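Local coordinates for periplasmic sugar-binding domain protein (Pseudomonas fluorescens Pf-5, PDB 3H75) that probably binds sugars in the periplasm, in the cleft between two alpha/beta lobes, at residues 8-13 against 17-22; 123-128 against 257-262; 178-183 against 201-206; 288-293 against 331-336. All coordinates share one frame; numbering follows the deposited sequence.

Contact 1 of 4, residues 8-13 against 17-22. With SO4 (sulfate ion), chain B.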
# COMPACT_ATOMS: atom_id res chain seq x y z
N PHE A 8 -13.13 10.70 1.76
CA PHE A 8 -12.04 9.81 2.12
C PHE A 8 -11.01 10.56 2.93
O PHE A 8 -10.55 11.63 2.52
CB PHE A 8 -11.36 9.21 0.87
CG PHE A 8 -10.11 8.42 1.17
CD1 PHE A 8 -10.12 7.40 2.12
CD2 PHE A 8 -8.91 8.70 0.51
CE1 PHE A 8 -8.97 6.67 2.41
CE2 PHE A 8 -7.75 7.98 0.80
CZ PHE A 8 -7.78 6.96 1.74
N LEU A 9 -10.66 10.01 4.09
CA LEU A 9 -9.66 10.61 4.96
C LEU A 9 -8.32 9.95 4.63
O LEU A 9 -8.02 8.84 5.08
CB LEU A 9 -10.04 10.38 6.43
CG LEU A 9 -11.46 10.85 6.78
CD1 LEU A 9 -11.71 10.64 8.27
CD2 LEU A 9 -11.64 12.33 6.41
N ASN A 10 -7.54 10.65 3.81
CA ASN A 10 -6.22 10.20 3.35
C ASN A 10 -5.20 10.50 4.45
O ASN A 10 -5.06 11.64 4.89
CB ASN A 10 -5.87 10.97 2.07
CG ASN A 10 -4.71 10.37 1.32
OD1 ASN A 10 -3.66 10.11 1.90
ND2 ASN A 10 -4.88 10.15 0.02
N PRO A 11 -4.45 9.47 4.92
CA PRO A 11 -3.46 9.69 5.98
C PRO A 11 -2.15 10.35 5.58
O PRO A 11 -1.42 10.86 6.44
CB PRO A 11 -3.24 8.29 6.54
CG PRO A 11 -3.39 7.42 5.31
CD PRO A 11 -4.55 8.04 4.56
N GLY A 12 -1.84 10.35 4.29
CA GLY A 12 -0.57 10.91 3.87
C GLY A 12 -0.49 12.40 3.65
O GLY A 12 -1.41 13.14 3.98
N ASN A 13 0.65 12.84 3.13
CA ASN A 13 0.85 14.25 2.82
C ASN A 13 0.28 14.48 1.42
O ASN A 13 0.23 13.55 0.60
CB ASN A 13 2.34 14.61 2.83
CG ASN A 13 2.94 14.56 4.22
OD1 ASN A 13 2.31 14.96 5.20
ND2 ASN A 13 4.17 14.07 4.31
N THR A 17 4.03 10.91 -2.77
CA THR A 17 3.80 10.15 -3.99
C THR A 17 2.77 9.02 -3.93
O THR A 17 1.83 9.00 -4.73
CB THR A 17 5.12 9.60 -4.54
OG1 THR A 17 6.05 10.68 -4.68
CG2 THR A 17 4.90 8.96 -5.90
N PHE A 18 2.93 8.08 -3.00
CA PHE A 18 1.99 6.98 -2.93
C PHE A 18 0.56 7.42 -2.67
O PHE A 18 -0.36 7.00 -3.37
CB PHE A 18 2.37 5.98 -1.84
CG PHE A 18 1.31 4.94 -1.60
CD1 PHE A 18 1.13 3.90 -2.50
CD2 PHE A 18 0.42 5.07 -0.53
CE1 PHE A 18 0.08 2.99 -2.34
CE2 PHE A 18 -0.64 4.17 -0.36
CZ PHE A 18 -0.81 3.13 -1.27
N TRP A 19 0.38 8.25 -1.65
CA TRP A 19 -0.96 8.68 -1.30
C TRP A 19 -1.60 9.59 -2.34
O TRP A 19 -2.82 9.62 -2.46
CB TRP A 19 -0.95 9.29 0.10
CG TRP A 19 -0.98 8.19 1.14
CD1 TRP A 19 -0.01 7.88 2.05
CD2 TRP A 19 -2.03 7.23 1.32
NE1 TRP A 19 -0.39 6.77 2.78
CE2 TRP A 19 -1.63 6.36 2.35
CE3 TRP A 19 -3.27 7.02 0.70
CZ2 TRP A 19 -2.43 5.29 2.78
CZ3 TRP A 19 -4.06 5.96 1.13
CH2 TRP A 19 -3.64 5.11 2.16
N VAL A 20 -0.79 10.31 -3.11
CA VAL A 20 -1.33 11.15 -4.16
C VAL A 20 -1.79 10.23 -5.29
O VAL A 20 -2.84 10.44 -5.90
CB VAL A 20 -0.28 12.15 -4.69
CG1 VAL A 20 -0.79 12.82 -5.96
CG2 VAL A 20 0.02 13.20 -3.62
N SER A 21 -1.01 9.18 -5.57
CA SER A 21 -1.38 8.24 -6.62
C SER A 21 -2.67 7.50 -6.25
O SER A 21 -3.51 7.21 -7.10
CB SER A 21 -0.25 7.23 -6.86
OG SER A 21 0.85 7.88 -7.46
N TYR A 22 -2.82 7.22 -4.96
CA TYR A 22 -4.01 6.54 -4.44
C TYR A 22 -5.20 7.46 -4.70
O TYR A 22 -6.24 7.02 -5.19
CB TYR A 22 -3.83 6.30 -2.94
CG TYR A 22 -4.79 5.33 -2.30
CD1 TYR A 22 -4.42 4.01 -2.04
CD2 TYR A 22 -6.05 5.75 -1.87
CE1 TYR A 22 -5.27 3.13 -1.35
CE2 TYR A 22 -6.91 4.88 -1.19
CZ TYR A 22 -6.51 3.58 -0.93
OH TYR A 22 -7.33 2.75 -0.20
S SO4 B . 0.24 4.26 5.96
O1 SO4 B . 0.46 2.80 5.91
O2 SO4 B . 0.80 4.87 4.75
O3 SO4 B . -1.20 4.50 6.03
O4 SO4 B . 0.92 4.81 7.16
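Trp-19 puts its indole into the bend where strand 5-10 ends, and Pro-11, Asn-10 and Phe-8 meet it there. Pro-11 lies over one indole face, CD standing 3.8 Å from the centroid of the six-membered ring of Trp-19 and almost on its normal, a CH-pi contact; Phe-18 CE2 covers the opposite face. Asn-10 uses both ends of its amide. Asn-10 ND2 donates to Trp-19 O at 3.3 Å, coming from above the carbonyl plane, while Asn-10 OD1 accepts from Gly-12 N at 3.0 Å and closes an Asx turn. With CG anti to the backbone N (chi1 -166°), the Asn-10 amide comes beside the indole, its plane turned 75° from it. Trp-19 CZ3 meets the edge of the Phe-8 ring, 3.9 Å from Phe-8 CZ, and also stands over the face of Tyr-22. Trp-19 NE1 donates to O2 of a sulfate ion at 3.0 Å; the sulfate, probably from the crystallisation liquor, is held by Arg-44 as well. With an alanine in place of Trp-19, Pro-11 and Phe-8 would probably border a gap, and the sulfate would lose its indole donor. A glycerol about 5 Å from the Trp-19 side chain is consistent with a pocket wall. Strand 8-10 and helix 17-22 run nearly antiparallel (165°), opening a beta-alpha-beta unit completed by strand 36-41, and Val-69 of strand 65-69 touches both Pro-11 and Trp-19.

Contact 2 of 4, residues 123-128 against 257-262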
# COMPACT_ATOMS: atom_id res chain seq x y z
N GLU A 123 0.89 -8.72 3.92
CA GLU A 123 1.74 -9.78 4.46
C GLU A 123 2.44 -10.53 3.32
O GLU A 123 3.64 -10.79 3.39
CB GLU A 123 0.93 -10.75 5.30
CG GLU A 123 1.78 -11.69 6.15
CD GLU A 123 0.94 -12.60 7.03
OE1 GLU A 123 -0.04 -12.11 7.63
OE2 GLU A 123 1.27 -13.80 7.14
N GLU A 124 1.69 -10.86 2.27
CA GLU A 124 2.27 -11.56 1.14
C GLU A 124 3.39 -10.73 0.52
O GLU A 124 4.44 -11.26 0.15
CB GLU A 124 1.21 -11.85 0.07
CG GLU A 124 1.75 -12.51 -1.19
CD GLU A 124 2.19 -13.95 -0.98
OE1 GLU A 124 2.40 -14.37 0.18
OE2 GLU A 124 2.34 -14.67 -1.99
N ALA A 125 3.19 -9.42 0.43
CA ALA A 125 4.20 -8.54 -0.15
C ALA A 125 5.50 -8.58 0.66
O ALA A 125 6.60 -8.65 0.08
CB ALA A 125 3.68 -7.12 -0.23
N GLY A 126 5.38 -8.54 1.98
CA GLY A 126 6.56 -8.58 2.83
C GLY A 126 7.29 -9.90 2.71
O GLY A 126 8.52 -9.96 2.69
N TYR A 127 6.52 -10.97 2.65
CA TYR A 127 7.07 -12.32 2.52
C TYR A 127 7.77 -12.47 1.16
O TYR A 127 8.93 -12.87 1.08
CB TYR A 127 5.93 -13.33 2.63
CG TYR A 127 6.32 -14.77 2.44
CD1 TYR A 127 7.07 -15.45 3.39
CD2 TYR A 127 5.89 -15.48 1.31
CE1 TYR A 127 7.39 -16.80 3.23
CE2 TYR A 127 6.20 -16.82 1.14
CZ TYR A 127 6.95 -17.48 2.11
OH TYR A 127 7.28 -18.80 1.94
N ARG A 128 7.05 -12.14 0.10
CA ARG A 128 7.59 -12.27 -1.25
C ARG A 128 8.83 -11.43 -1.49
O ARG A 128 9.71 -11.84 -2.23
CB ARG A 128 6.50 -11.93 -2.28
CG ARG A 128 5.42 -13.01 -2.37
CD ARG A 128 5.99 -14.33 -2.86
NE ARG A 128 5.10 -15.46 -2.60
CZ ARG A 128 5.47 -16.73 -2.69
NH1 ARG A 128 6.71 -17.04 -3.04
NH2 ARG A 128 4.60 -17.70 -2.42
N VAL A 257 13.62 -5.73 -6.47
CA VAL A 257 12.23 -6.17 -6.32
C VAL A 257 11.35 -4.98 -5.99
O VAL A 257 11.70 -4.17 -5.13
CB VAL A 257 12.10 -7.20 -5.17
CG1 VAL A 257 10.66 -7.69 -5.09
CG2 VAL A 257 13.06 -8.36 -5.37
N LEU A 258 10.21 -4.87 -6.66
CA LEU A 258 9.29 -3.77 -6.39
C LEU A 258 7.87 -4.32 -6.41
O LEU A 258 7.35 -4.68 -7.46
CB LEU A 258 9.43 -2.65 -7.43
CG LEU A 258 8.57 -1.40 -7.22
CD1 LEU A 258 8.83 -0.79 -5.84
CD2 LEU A 258 8.88 -0.39 -8.32
N GLU A 259 7.28 -4.43 -5.22
CA GLU A 259 5.91 -4.92 -5.08
C GLU A 259 4.98 -3.73 -5.28
O GLU A 259 5.10 -2.71 -4.60
CB GLU A 259 5.68 -5.50 -3.68
CG GLU A 259 6.37 -6.83 -3.40
CD GLU A 259 5.71 -7.99 -4.12
OE1 GLU A 259 4.49 -7.91 -4.38
OE2 GLU A 259 6.41 -8.98 -4.41
N ALA A 260 4.03 -3.86 -6.21
CA ALA A 260 3.12 -2.76 -6.47
C ALA A 260 1.72 -3.24 -6.78
O ALA A 260 1.52 -4.42 -7.08
CB ALA A 260 3.64 -1.91 -7.63
N GLY A 261 0.77 -2.32 -6.69
CA GLY A 261 -0.61 -2.66 -6.99
C GLY A 261 -1.64 -2.15 -5.99
O GLY A 261 -2.78 -1.90 -6.36
N HIS A 262 -1.24 -1.98 -4.73
CA HIS A 262 -2.20 -1.53 -3.73
C HIS A 262 -2.66 -0.09 -3.85
O HIS A 262 -3.62 0.31 -3.19
CB HIS A 262 -1.67 -1.82 -2.31
CG HIS A 262 -0.54 -0.93 -1.87
ND1 HIS A 262 0.56 -0.68 -2.66
CD2 HIS A 262 -0.32 -0.30 -0.70
CE1 HIS A 262 1.42 0.07 -1.98
NE2 HIS A 262 0.91 0.31 -0.79
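Ala-125 and Arg-128, one helical turn apart, rest on Glu-259 where helix 122-137 packs against strand 257-260. The two-lobed fold is that of type I periplasmic binding proteins: the chain leaves the parallel sheet after strand 115-119, and this helix carries it into the second lobe, whose mixed sheet includes strand 257-260. Along the helix, Glu-123 turns to helix 158-173, where its OE2 forms a salt bridge with Arg-169. Glu-124 offers OE2 to Arg-128 NE, one turn on, in a salt bridge of 2.9 Å that is nearly straight (172°). Ala-125 faces the strand, its small CB 4.2 Å from Glu-259 CG, and its carbonyl O lies 3.9 Å from that same CG, so Ala-125 meets only the aliphatic part of the glutamate. Phe-295 touches both residues. Gly-126 gives its carbonyl O to Trp-210 NE1, and Tyr-127 points to helix 158-173, where its OH reaches Glu-173. Arg-128 starts toward Glu-259 but bends away at chi2 (-64°), laying its guanidinium over Tyr-127 CE2 and along Glu-124. The opposite charges of Arg-128 and Glu-259 therefore stay unjoined, with Arg-128 NE and Glu-259 OE2 6.9 Å apart, though some mutual attraction is likely. What touches is the methylene root of the arginine: Arg-128 CB sits 3.6 Å from Glu-259 OE2.

Contact 3 of 4, residues 178-183 against 201-206. With SO4 (sulfate ion), chain C.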
# COMPACT_ATOMS: atom_id res chain seq x y z
N HIS A 178 20.65 -13.70 8.06
CA HIS A 178 20.82 -13.11 9.37
C HIS A 178 20.41 -11.65 9.39
O HIS A 178 21.13 -10.79 8.88
CB HIS A 178 22.27 -13.26 9.81
CG HIS A 178 22.74 -14.68 9.85
ND1 HIS A 178 24.08 -15.02 9.79
CD2 HIS A 178 22.06 -15.84 9.93
CE1 HIS A 178 24.19 -16.34 9.83
NE2 HIS A 178 22.99 -16.86 9.92
N LEU A 179 19.25 -11.37 9.97
CA LEU A 179 18.76 -10.00 10.07
C LEU A 179 19.61 -9.32 11.12
O LEU A 179 19.48 -9.59 12.32
CB LEU A 179 17.29 -9.99 10.50
CG LEU A 179 16.68 -8.64 10.84
CD1 LEU A 179 16.66 -7.75 9.61
CD2 LEU A 179 15.27 -8.85 11.36
N ARG A 180 20.51 -8.44 10.69
CA ARG A 180 21.38 -7.75 11.63
C ARG A 180 20.64 -6.66 12.39
O ARG A 180 20.93 -6.40 13.56
CB ARG A 180 22.60 -7.17 10.92
CG ARG A 180 23.46 -8.20 10.19
CD ARG A 180 23.74 -9.43 11.06
NE ARG A 180 24.31 -9.10 12.36
CZ ARG A 180 25.60 -8.82 12.57
NH1 ARG A 180 26.47 -8.84 11.58
NH2 ARG A 180 26.01 -8.55 13.80
N GLN A 181 19.69 -6.02 11.71
CA GLN A 181 18.93 -4.95 12.33
C GLN A 181 17.72 -4.56 11.50
O GLN A 181 17.79 -4.52 10.27
CB GLN A 181 19.81 -3.71 12.50
CG GLN A 181 19.25 -2.68 13.46
CD GLN A 181 20.12 -2.53 14.68
OE1 GLN A 181 21.25 -2.03 14.60
NE2 GLN A 181 19.62 -2.98 15.82
N LEU A 182 16.62 -4.30 12.19
CA LEU A 182 15.41 -3.83 11.54
C LEU A 182 15.14 -2.49 12.20
O LEU A 182 15.04 -2.41 13.42
CB LEU A 182 14.23 -4.78 11.77
CG LEU A 182 12.88 -4.31 11.20
CD1 LEU A 182 12.00 -5.51 10.87
CD2 LEU A 182 12.18 -3.39 12.19
N VAL A 183 15.07 -1.44 11.40
CA VAL A 183 14.80 -0.11 11.95
C VAL A 183 13.50 0.42 11.36
O VAL A 183 13.01 -0.08 10.36
CB VAL A 183 15.95 0.88 11.65
CG1 VAL A 183 17.21 0.44 12.37
CG2 VAL A 183 16.20 0.97 10.15
N LYS A 201 27.65 0.81 7.14
CA LYS A 201 29.05 0.95 7.53
C LYS A 201 29.33 -0.05 8.65
O LYS A 201 30.38 -0.70 8.68
CB LYS A 201 29.33 2.37 8.02
CG LYS A 201 30.81 2.69 8.19
CD LYS A 201 31.01 4.13 8.63
CE LYS A 201 32.48 4.52 8.57
NZ LYS A 201 33.34 3.61 9.38
N ARG A 202 28.37 -0.18 9.56
CA ARG A 202 28.47 -1.09 10.70
C ARG A 202 28.39 -2.56 10.28
O ARG A 202 29.04 -3.41 10.86
CB ARG A 202 27.35 -0.80 11.70
CG ARG A 202 27.20 -1.83 12.81
CD ARG A 202 28.39 -1.80 13.76
NE ARG A 202 28.26 -2.82 14.81
CZ ARG A 202 28.49 -4.11 14.63
NH1 ARG A 202 28.86 -4.57 13.45
NH2 ARG A 202 28.35 -4.96 15.65
N TYR A 203 27.57 -2.83 9.26
CA TYR A 203 27.39 -4.20 8.77
C TYR A 203 27.76 -4.29 7.29
O TYR A 203 26.89 -4.42 6.42
CB TYR A 203 25.93 -4.62 8.96
CG TYR A 203 25.44 -4.52 10.39
CD1 TYR A 203 25.92 -5.40 11.36
CD2 TYR A 203 24.52 -3.54 10.77
CE1 TYR A 203 25.48 -5.31 12.68
CE2 TYR A 203 24.07 -3.45 12.08
CZ TYR A 203 24.56 -4.33 13.03
OH TYR A 203 24.13 -4.25 14.34
N PRO A 204 29.06 -4.22 6.98
CA PRO A 204 29.52 -4.29 5.59
C PRO A 204 29.24 -5.61 4.87
O PRO A 204 29.29 -5.66 3.64
CB PRO A 204 31.02 -4.00 5.72
CG PRO A 204 31.35 -4.56 7.06
CD PRO A 204 30.19 -4.09 7.91
N LYS A 205 28.96 -6.67 5.62
CA LYS A 205 28.69 -7.96 4.99
C LYS A 205 27.26 -8.01 4.46
O LYS A 205 26.88 -8.95 3.76
CB LYS A 205 28.91 -9.10 5.99
CG LYS A 205 30.29 -9.07 6.64
CD LYS A 205 30.55 -10.29 7.49
CE LYS A 205 30.77 -11.52 6.63
NZ LYS A 205 31.25 -12.68 7.44
N THR A 206 26.47 -6.99 4.78
CA THR A 206 25.09 -6.94 4.31
C THR A 206 25.03 -7.13 2.80
O THR A 206 25.75 -6.46 2.05
CB THR A 206 24.42 -5.59 4.66
OG1 THR A 206 24.37 -5.43 6.09
CG2 THR A 206 22.99 -5.54 4.10
S SO4 C . 29.46 -8.38 13.91
O1 SO4 C . 29.16 -9.61 13.15
O2 SO4 C . 29.32 -7.22 13.00
O3 SO4 C . 28.52 -8.25 15.04
O4 SO4 C . 30.84 -8.45 14.43
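Successive turns at chi2 (-46°) and chi3 (-54°) curl Arg-180 back over the ring of Tyr-203 instead of letting it stretch out from strand 177-184. Arg-180 CB stands over the ring centre, 3.7 Å from the centroid of Tyr-203, a CH-pi contact. The guanidinium is tilted 63° to the ring, so that Tyr-203 CE1 lies over its face, 3.5 Å from Arg-180 CZ. Arg-202 CG covers the other face of the tyrosine. Gln-181 OE1 comes to the ring edge, 3.6 Å from Tyr-203 OH. Exchanging Tyr-203 for an alanine takes away the ring between the two arginines, and Arg-180 CB and Arg-202 CG would probably face a gap. Tyr-203 is the first residue past helix 189-202 and opens a type I beta turn, its carbonyl O taking both Thr-206 N and Thr-206 OG1, the latter at 2.7 Å. The turn leads into strand 206-211, so the contact joins an edge strand of the mixed sheet, 177-184, to the end of its following helix. Both guanidinium groups converge on one sulfate: Arg-202 NH1 donates to O2 at 2.7 Å and Arg-180 NH2 to O3 at 2.8 Å, with weaker bonds beside them. Glu-147 forms a salt bridge with Arg-180 NH1. The sulfate probably comes from the crystallisation liquor, and its negative charge is likely to balance the two nearby positive groups at this surface site.

Contact 4 of 4, residues 288-293 against 331-336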
# COMPACT_ATOMS: atom_id res chain seq x y z
N PRO A 288 -19.47 -7.78 2.90
CA PRO A 288 -19.08 -6.37 2.95
C PRO A 288 -17.60 -6.16 3.27
O PRO A 288 -17.12 -5.03 3.29
CB PRO A 288 -19.99 -5.82 4.04
CG PRO A 288 -20.01 -6.94 5.02
CD PRO A 288 -20.20 -8.16 4.12
N ASP A 289 -16.89 -7.26 3.54
CA ASP A 289 -15.47 -7.19 3.86
C ASP A 289 -14.64 -7.90 2.79
O ASP A 289 -14.36 -9.09 2.88
CB ASP A 289 -15.20 -7.83 5.22
CG ASP A 289 -15.98 -7.16 6.34
OD1 ASP A 289 -15.87 -5.92 6.48
OD2 ASP A 289 -16.70 -7.87 7.07
N TRP A 290 -14.25 -7.13 1.78
CA TRP A 290 -13.46 -7.65 0.67
C TRP A 290 -12.00 -7.90 1.03
O TRP A 290 -11.36 -7.08 1.70
CB TRP A 290 -13.53 -6.67 -0.50
CG TRP A 290 -14.82 -6.70 -1.25
CD1 TRP A 290 -15.13 -7.48 -2.32
CD2 TRP A 290 -15.98 -5.89 -1.00
NE1 TRP A 290 -16.41 -7.22 -2.75
CE2 TRP A 290 -16.96 -6.24 -1.96
CE3 TRP A 290 -16.29 -4.90 -0.05
CZ2 TRP A 290 -18.22 -5.65 -2.00
CZ3 TRP A 290 -17.55 -4.31 -0.09
CH2 TRP A 290 -18.50 -4.68 -1.06
N GLN A 291 -11.48 -9.03 0.57
CA GLN A 291 -10.09 -9.40 0.78
C GLN A 291 -9.51 -9.57 -0.62
O GLN A 291 -9.90 -10.49 -1.35
CB GLN A 291 -9.99 -10.72 1.56
CG GLN A 291 -10.63 -10.65 2.94
CD GLN A 291 -10.55 -11.97 3.69
OE1 GLN A 291 -9.46 -12.48 3.97
NE2 GLN A 291 -11.70 -12.54 4.02
N LEU A 292 -8.60 -8.69 -1.01
CA LEU A 292 -8.03 -8.73 -2.34
C LEU A 292 -6.53 -9.02 -2.37
O LEU A 292 -5.81 -8.76 -1.41
CB LEU A 292 -8.26 -7.39 -3.05
CG LEU A 292 -9.66 -6.76 -3.01
CD1 LEU A 292 -9.64 -5.42 -3.72
CD2 LEU A 292 -10.66 -7.69 -3.67
N SER A 293 -6.09 -9.59 -3.49
CA SER A 293 -4.68 -9.87 -3.71
C SER A 293 -4.33 -8.87 -4.80
O SER A 293 -4.65 -9.08 -5.96
CB SER A 293 -4.47 -11.30 -4.21
OG SER A 293 -4.72 -12.24 -3.18
N TYR A 331 -20.66 -13.10 -11.64
CA TYR A 331 -19.78 -11.97 -11.90
C TYR A 331 -19.14 -11.62 -10.58
O TYR A 331 -19.84 -11.36 -9.59
CB TYR A 331 -20.54 -10.73 -12.39
CG TYR A 331 -19.66 -9.50 -12.49
CD1 TYR A 331 -18.84 -9.29 -13.61
CD2 TYR A 331 -19.60 -8.56 -11.46
CE1 TYR A 331 -17.98 -8.19 -13.68
CE2 TYR A 331 -18.74 -7.46 -11.53
CZ TYR A 331 -17.94 -7.28 -12.64
OH TYR A 331 -17.09 -6.20 -12.72
N ARG A 332 -17.82 -11.65 -10.55
CA ARG A 332 -17.07 -11.29 -9.36
C ARG A 332 -16.18 -10.16 -9.84
O ARG A 332 -15.74 -10.17 -10.99
CB ARG A 332 -16.23 -12.47 -8.87
CG ARG A 332 -17.04 -13.68 -8.43
CD ARG A 332 -16.22 -14.61 -7.54
NE ARG A 332 -16.97 -15.77 -7.07
CZ ARG A 332 -18.16 -15.71 -6.47
NH1 ARG A 332 -18.74 -14.54 -6.26
NH2 ARG A 332 -18.76 -16.82 -6.07
N TYR A 333 -15.95 -9.18 -8.98
CA TYR A 333 -15.11 -8.06 -9.37
C TYR A 333 -13.72 -8.55 -9.74
O TYR A 333 -13.09 -9.28 -8.98
CB TYR A 333 -15.00 -7.07 -8.21
CG TYR A 333 -16.31 -6.44 -7.79
CD1 TYR A 333 -17.07 -5.69 -8.69
CD2 TYR A 333 -16.77 -6.56 -6.48
CE1 TYR A 333 -18.24 -5.06 -8.29
CE2 TYR A 333 -17.94 -5.93 -6.07
CZ TYR A 333 -18.67 -5.19 -6.98
OH TYR A 333 -19.81 -4.54 -6.56
N PRO A 334 -13.23 -8.17 -10.93
CA PRO A 334 -11.91 -8.60 -11.38
C PRO A 334 -10.83 -7.59 -10.98
O PRO A 334 -9.87 -7.37 -11.72
CB PRO A 334 -12.08 -8.68 -12.89
CG PRO A 334 -12.96 -7.50 -13.16
CD PRO A 334 -14.00 -7.60 -12.05
N PHE A 335 -10.99 -6.99 -9.80
CA PHE A 335 -10.04 -6.00 -9.31
C PHE A 335 -8.59 -6.49 -9.33
O PHE A 335 -8.27 -7.54 -8.77
CB PHE A 335 -10.39 -5.58 -7.87
CG PHE A 335 -11.76 -4.97 -7.72
CD1 PHE A 335 -12.27 -4.10 -8.68
CD2 PHE A 335 -12.51 -5.24 -6.59
CE1 PHE A 335 -13.53 -3.51 -8.51
CE2 PHE A 335 -13.76 -4.65 -6.40
CZ PHE A 335 -14.27 -3.78 -7.36
N GLY A 336 -7.72 -5.73 -9.98
CA GLY A 336 -6.33 -6.11 -10.05
C GLY A 336 -5.51 -5.18 -10.92
O GLY A 336 -6.06 -4.37 -11.67
O HOH W 1 -6.18 -9.28 -8.45
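A single water ties the two backbones together, donating to Phe-335 O at 2.7 Å and to Ser-293 O at 2.9 Å. Beside this bridge the contact is made by side chains. Trp-290 brings the nitrogen corner of its indole to the Tyr-333 ring: Trp-290 NE1 lies in the ring plane, at the edge, 3.8 Å from Tyr-333 CD2. The planes are 53° apart, an oblique pairing in which Trp-290 CZ2 also approaches Tyr-333 CE2 at 4.1 Å. NE1 spends its hydrogen on Leu-285 O, and Tyr-333 OH is bonded to Asp-275, so the polar ends of both rings are held from outside. Strand 289-291 is the last strand of the parallel sheet, paired with 115-119, in the two-lobed fold of type I periplasmic binding proteins; residues 331-336 belong to the C-terminal tail, which runs along helix 265-277 on this side of the lobe. That helix reaches both partners, with Ala-272 touching Trp-290 and Val-271 touching Tyr-333 and Phe-335. Leu-292 meets Phe-335 obliquely through one methyl: Leu-292 CD1 lies 4.1 Å from Phe-335 CD2. Trp-268 packs on Leu-292 and stacks with the Phe-335 ring, while Met-118 of the neighbouring strand touches Trp-290, Leu-292 and Phe-335 alike. Within the tail, Tyr-333 CB sits 3.2 Å above the plane of the Phe-335 ring, toward its rim.

Overall arrangement
Contacts 1 and 4 both reach the parallel sheet of one lobe, with centres about 21 Å apart; contacts 2 and 3 both reach the mixed sheet of the other, centres about 22 Å apart, and contact 3 is nested inside the chain loop that contact 2 closes. The two lobes touch through contacts 1 and 2: Phe-18 stacks on His-262, with Phe-18 CE1 3.2 Å from His-262 NE2. His-262 NE2 also bonds a glycerol, probably from the crystallisation liquor, consistent with a sugar pocket in the cleft between the lobes. Contact 3 does not touch the others; its nearest atoms are about 10 Å from contact 2 and 17 Å from contact 1, and contacts 3 and 4 lie on opposite sides of the chain's centre.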